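Local coordinates for beta-hydroxyacyl-(Acyl-carrier-protein) dehydratase FabA/FabZ (Xenorhabdus doucetiae, PDB 6QSR) that probably dehydrates 3-hydroxyacyl chains carried on acyl carrier protein, as one half of the ApeI:P heterocomplex of aryl polyene pigment biosynthesis, at residues C116-P119 with A120-Q123; T167-I170 with Q171-K175. All coordinates share one frame; numbering follows the deposited sequence. Where two conformers were deposited one is given.

Interaction 1: C116-P119 with A120-Q123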
loop_
_atom_site.group_PDB
_atom_site.type_symbol
_atom_site.label_atom_id
_atom_site.label_comp_id
_atom_site.label_asym_id
_atom_site.label_seq_id
_atom_site.Cartn_x
_atom_site.Cartn_y
_atom_site.Cartn_z
ATOM N N CYS B 116 6.511 8.261 -9.177
ATOM C CA CYS B 116 7.505 8.729 -8.216
ATOM C C CYS B 116 8.704 9.299 -8.975
ATOM O O CYS B 116 9.178 8.691 -9.923
ATOM C CB CYS B 116 7.922 7.560 -7.313
ATOM S SG CYS B 116 8.626 8.021 -5.713
ATOM N N GLN B 117 9.189 10.456 -8.532
ATOM C CA GLN B 117 10.367 11.084 -9.127
ATOM C C GLN B 117 11.667 10.408 -8.680
ATOM O O GLN B 117 12.704 10.593 -9.317
ATOM C CB GLN B 117 10.417 12.565 -8.746
ATOM C CG GLN B 117 9.230 13.373 -9.247
ATOM C CD GLN B 117 9.150 13.420 -10.756
ATOM O OE1 GLN B 117 10.161 13.304 -11.446
ATOM N NE2 GLN B 117 7.946 13.593 -11.278
ATOM N N VAL B 118 11.608 9.649 -7.584
ATOM C CA VAL B 118 12.765 8.910 -7.065
ATOM C C VAL B 118 12.393 7.462 -6.762
ATOM O O VAL B 118 11.229 7.174 -6.482
ATOM C CB VAL B 118 13.362 9.578 -5.800
ATOM C CG1 VAL B 118 13.938 10.944 -6.155
ATOM C CG2 VAL B 118 12.344 9.712 -4.683
ATOM N N PRO B 119 13.372 6.544 -6.831
ATOM C CA PRO B 119 13.112 5.133 -6.525
ATOM C C PRO B 119 12.907 4.845 -5.038
ATOM O O PRO B 119 12.225 3.875 -4.691
ATOM C CB PRO B 119 14.358 4.421 -7.063
ATOM C CG PRO B 119 15.417 5.449 -7.147
ATOM C CD PRO B 119 14.726 6.750 -7.383
ATOM N N ALA B 120 13.486 5.678 -4.176
ATOM C CA ALA B 120 13.307 5.555 -2.725
ATOM C C ALA B 120 13.361 6.917 -2.064
ATOM O O ALA B 120 13.924 7.870 -2.625
ATOM C CB ALA B 120 14.364 4.635 -2.128
ATOM N N PHE B 121 12.758 7.015 -0.880
ATOM C CA PHE B 121 12.820 8.247 -0.087
ATOM C C PHE B 121 13.991 8.154 0.877
ATOM O O PHE B 121 14.059 7.235 1.700
ATOM C CB PHE B 121 11.521 8.461 0.690
ATOM C CG PHE B 121 10.293 8.504 -0.180
ATOM C CD1 PHE B 121 9.463 7.395 -0.292
ATOM C CD2 PHE B 121 9.960 9.660 -0.887
ATOM C CE1 PHE B 121 8.322 7.438 -1.095
ATOM C CE2 PHE B 121 8.819 9.712 -1.688
ATOM C CZ PHE B 121 8.012 8.589 -1.799
ATOM N N THR B 122 14.898 9.123 0.795
ATOM C CA THR B 122 16.138 9.059 1.548
ATOM C C THR B 122 15.895 9.275 3.041
ATOM O O THR B 122 14.999 10.025 3.446
ATOM C CB THR B 122 17.192 10.051 1.010
ATOM O OG1 THR B 122 16.644 11.364 0.987
ATOM C CG2 THR B 122 17.614 9.678 -0.401
ATOM N N GLN B 123 16.688 8.567 3.839
ATOM C CA GLN B 123 16.774 8.735 5.287
ATOM C C GLN B 123 16.891 10.213 5.655
ATOM O O GLN B 123 17.695 10.931 5.060
ATOM C CB GLN B 123 18.021 7.997 5.801
ATOM C CG GLN B 123 18.074 7.810 7.305
ATOM C CD GLN B 123 17.735 6.392 7.701
ATOM O OE1 GLN B 123 18.579 5.489 7.613
ATOM N NE2 GLN B 123 16.489 6.177 8.121
#
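Phe121 and Val118 illustrate how a chain leaving one strand can be packed against the next strand it enters within a few residues. Phe121, at the end of the short strand 120-121, starts with a CB directed away from the preceding loop, yet its ring returns to it. The reason lies in the first torsion: CG stands opposite the carbonyl carbon and beside the backbone N (chi1 -57°), which swings the ring back along the chain toward residues 116-118. Going outward from CB, the ring atom CD2 is the first to meet the loop, with Val118 CG2 4.5 Å from it in a loose apolar contact. Farther out, at the tip, CZ lies 4.0 Å from Cys116 SG. The sulfur is 4.8 Å from the ring centroid and 42° off the ring normal, an oblique approach. Cys116 was modelled in two conformers; this sulfur-aromatic contact holds for the one given and is doubtful for the other. Val118 makes a second, closer contact: the methyl CG2 sits 3.2 Å from Ala120 O, with the ring a looser neighbour on the same side. No hydrogen bond crosses between 116-119 and 120-123; backbone hydrogen bonds join Phe121 to Leu74 and Pro119 to Gly76. Leu154 and Val155 of strand 152-162 also touch the Phe121 ring, which is buried. The arrangement is a Cys sulfur-aromatic contact across a short connection, joining long strand 107-116 of a hot dog fold to the small antiparallel pair 74-75 and 120-121.

Interaction 2: T167-I170 with Q171-K175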
loop_
_atom_site.group_PDB
_atom_site.type_symbol
_atom_site.label_atom_id
_atom_site.label_comp_id
_atom_site.label_asym_id
_atom_site.label_seq_id
_atom_site.Cartn_x
_atom_site.Cartn_y
_atom_site.Cartn_z
ATOM N N THR B 167 -18.979 -7.723 8.771
ATOM C CA THR B 167 -19.950 -8.659 8.181
ATOM C C THR B 167 -19.930 -8.606 6.656
ATOM O O THR B 167 -20.033 -9.636 5.989
ATOM C CB THR B 167 -21.381 -8.377 8.684
ATOM O OG1 THR B 167 -21.387 -8.368 10.115
ATOM C CG2 THR B 167 -22.364 -9.438 8.185
ATOM N N GLU B 168 -19.795 -7.398 6.117
ATOM C CA GLU B 168 -19.655 -7.189 4.677
ATOM C C GLU B 168 -18.422 -7.931 4.147
ATOM O O GLU B 168 -18.473 -8.589 3.104
ATOM C CB GLU B 168 -19.548 -5.688 4.398
ATOM C CG GLU B 168 -19.745 -5.274 2.952
ATOM C CD GLU B 168 -19.780 -3.761 2.778
ATOM O OE1 GLU B 168 -19.934 -3.309 1.624
ATOM O OE2 GLU B 168 -19.648 -3.023 3.784
ATOM N N LEU B 169 -17.331 -7.835 4.897
ATOM C CA LEU B 169 -16.087 -8.522 4.568
ATOM C C LEU B 169 -16.215 -10.050 4.594
ATOM O O LEU B 169 -15.675 -10.726 3.715
ATOM C CB LEU B 169 -14.981 -8.062 5.519
ATOM C CG LEU B 169 -13.555 -8.498 5.215
ATOM C CD1 LEU B 169 -13.109 -7.991 3.858
ATOM C CD2 LEU B 169 -12.644 -7.970 6.309
ATOM N N ILE B 170 -16.923 -10.582 5.593
ATOM C CA ILE B 170 -17.231 -12.024 5.673
ATOM C C ILE B 170 -18.029 -12.493 4.452
ATOM O O ILE B 170 -17.725 -13.539 3.874
ATOM C CB ILE B 170 -18.015 -12.381 6.968
ATOM C CG1 ILE B 170 -17.113 -12.238 8.201
ATOM C CG2 ILE B 170 -18.581 -13.802 6.907
ATOM C CD1 ILE B 170 -17.857 -12.014 9.507
ATOM N N GLN B 171 -19.062 -11.729 4.100
ATOM C CA GLN B 171 -19.872 -11.995 2.904
ATOM C C GLN B 171 -19.036 -11.946 1.622
ATOM O O GLN B 171 -19.214 -12.779 0.733
ATOM C CB GLN B 171 -21.052 -11.014 2.815
ATOM C CG GLN B 171 -22.125 -11.266 3.873
ATOM C CD GLN B 171 -23.165 -10.162 3.975
ATOM O OE1 GLN B 171 -23.760 -9.958 5.033
ATOM N NE2 GLN B 171 -23.398 -9.452 2.879
ATOM N N LEU B 172 -18.117 -10.981 1.549
ATOM C CA LEU B 172 -17.178 -10.860 0.422
ATOM C C LEU B 172 -16.280 -12.101 0.338
ATOM O O LEU B 172 -16.172 -12.721 -0.723
ATOM C CB LEU B 172 -16.319 -9.590 0.571
ATOM C CG LEU B 172 -15.755 -8.888 -0.671
ATOM C CD1 LEU B 172 -14.872 -7.733 -0.221
ATOM C CD2 LEU B 172 -14.980 -9.812 -1.597
ATOM N N ILE B 173 -15.659 -12.455 1.464
ATOM C CA ILE B 173 -14.779 -13.629 1.558
ATOM C C ILE B 173 -15.493 -14.937 1.175
ATOM O O ILE B 173 -14.880 -15.810 0.556
ATOM C CB ILE B 173 -14.144 -13.750 2.974
ATOM C CG1 ILE B 173 -13.119 -12.628 3.188
ATOM C CG2 ILE B 173 -13.461 -15.103 3.183
ATOM C CD1 ILE B 173 -12.837 -12.309 4.642
ATOM N N ASN B 174 -16.776 -15.057 1.527
ATOM C CA ASN B 174 -17.518 -16.318 1.394
ATOM C C ASN B 174 -18.469 -16.429 0.193
ATOM O O ASN B 174 -18.736 -17.545 -0.254
ATOM C CB ASN B 174 -18.293 -16.601 2.690
ATOM C CG ASN B 174 -17.391 -17.080 3.810
ATOM O OD1 ASN B 174 -17.122 -16.355 4.766
ATOM N ND2 ASN B 174 -16.903 -18.304 3.686
ATOM N N LYS B 175 -18.985 -15.307 -0.317
ATOM C CA LYS B 175 -19.972 -15.334 -1.413
ATOM C C LYS B 175 -19.333 -14.933 -2.735
ATOM O O LYS B 175 -19.029 -15.791 -3.564
ATOM C CB LYS B 175 -21.175 -14.434 -1.102
ATOM C CG LYS B 175 -22.025 -14.925 0.070
ATOM C CD LYS B 175 -22.709 -13.797 0.842
ATOM C CE LYS B 175 -24.076 -13.420 0.286
ATOM N NZ LYS B 175 -24.098 -13.184 -1.186
#
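Leu169 and Ile173, one helical turn apart on helix 166-174, form the close-packed side of this contact. With CG1 anti to its carbonyl carbon and beside the backbone N (chi1 -70°), Ile173 lays this branch against the preceding turn; CG1 lies 3.2 Å from Leu169 O and CD1 comes within 3.9 Å of Leu169 CG. The same carbonyl accepts the Ile173 N-H at 2.8 Å in a nearly straight bond of 167°. Leu172 continues the apolar strip, its CD1 a looser 4.5 Å from Leu169 CD1. Gln36, Pro73 and Gln75 of the partner chain pack on Leu169, Leu172 and Ile173 respectively.

On the exposed side, Thr167 and Gln171 meet more casually. The extended glutamine runs back past Thr167 O, its CG 3.4 Å from that oxygen, and ends with OE1 3.5 Å from Thr167 CG2, a carbon-oxygen contact without a hydrogen bond. The bond from Asn174 N to Ile170 O is more bent, at 135°. Glu168 sends its carboxylate elsewhere, with OE1 hydrogen-bonded to Tyr162 OH. The chemistry implies a partly amphipathic helix: Leu169, Leu172 and Ile173 pack on the partner chain, while Thr167 and Gln171 are exposed.

How the interactions relate
The two contacts illustrate local packing on opposite sides of one chain. The centre of interaction 1 lies about 17 Å, and that of interaction 2 about 24 Å, from the chain's centre; their own centres are about 37 Å apart and their nearest atoms about 27 Å, so they do not touch. Both nevertheless reach the partner chain of the heterocomplex: around 116-119, Cys116 packs on its Phe62 and Pro119 on its Ser61, whereas interaction 2 does so through its helix. Neither includes the sodium-binding residues Asp29, Leu32 and His34. Along the sequence, strands 126-133, 135-136, 140-149 and 152-162 of the large sheet separate them.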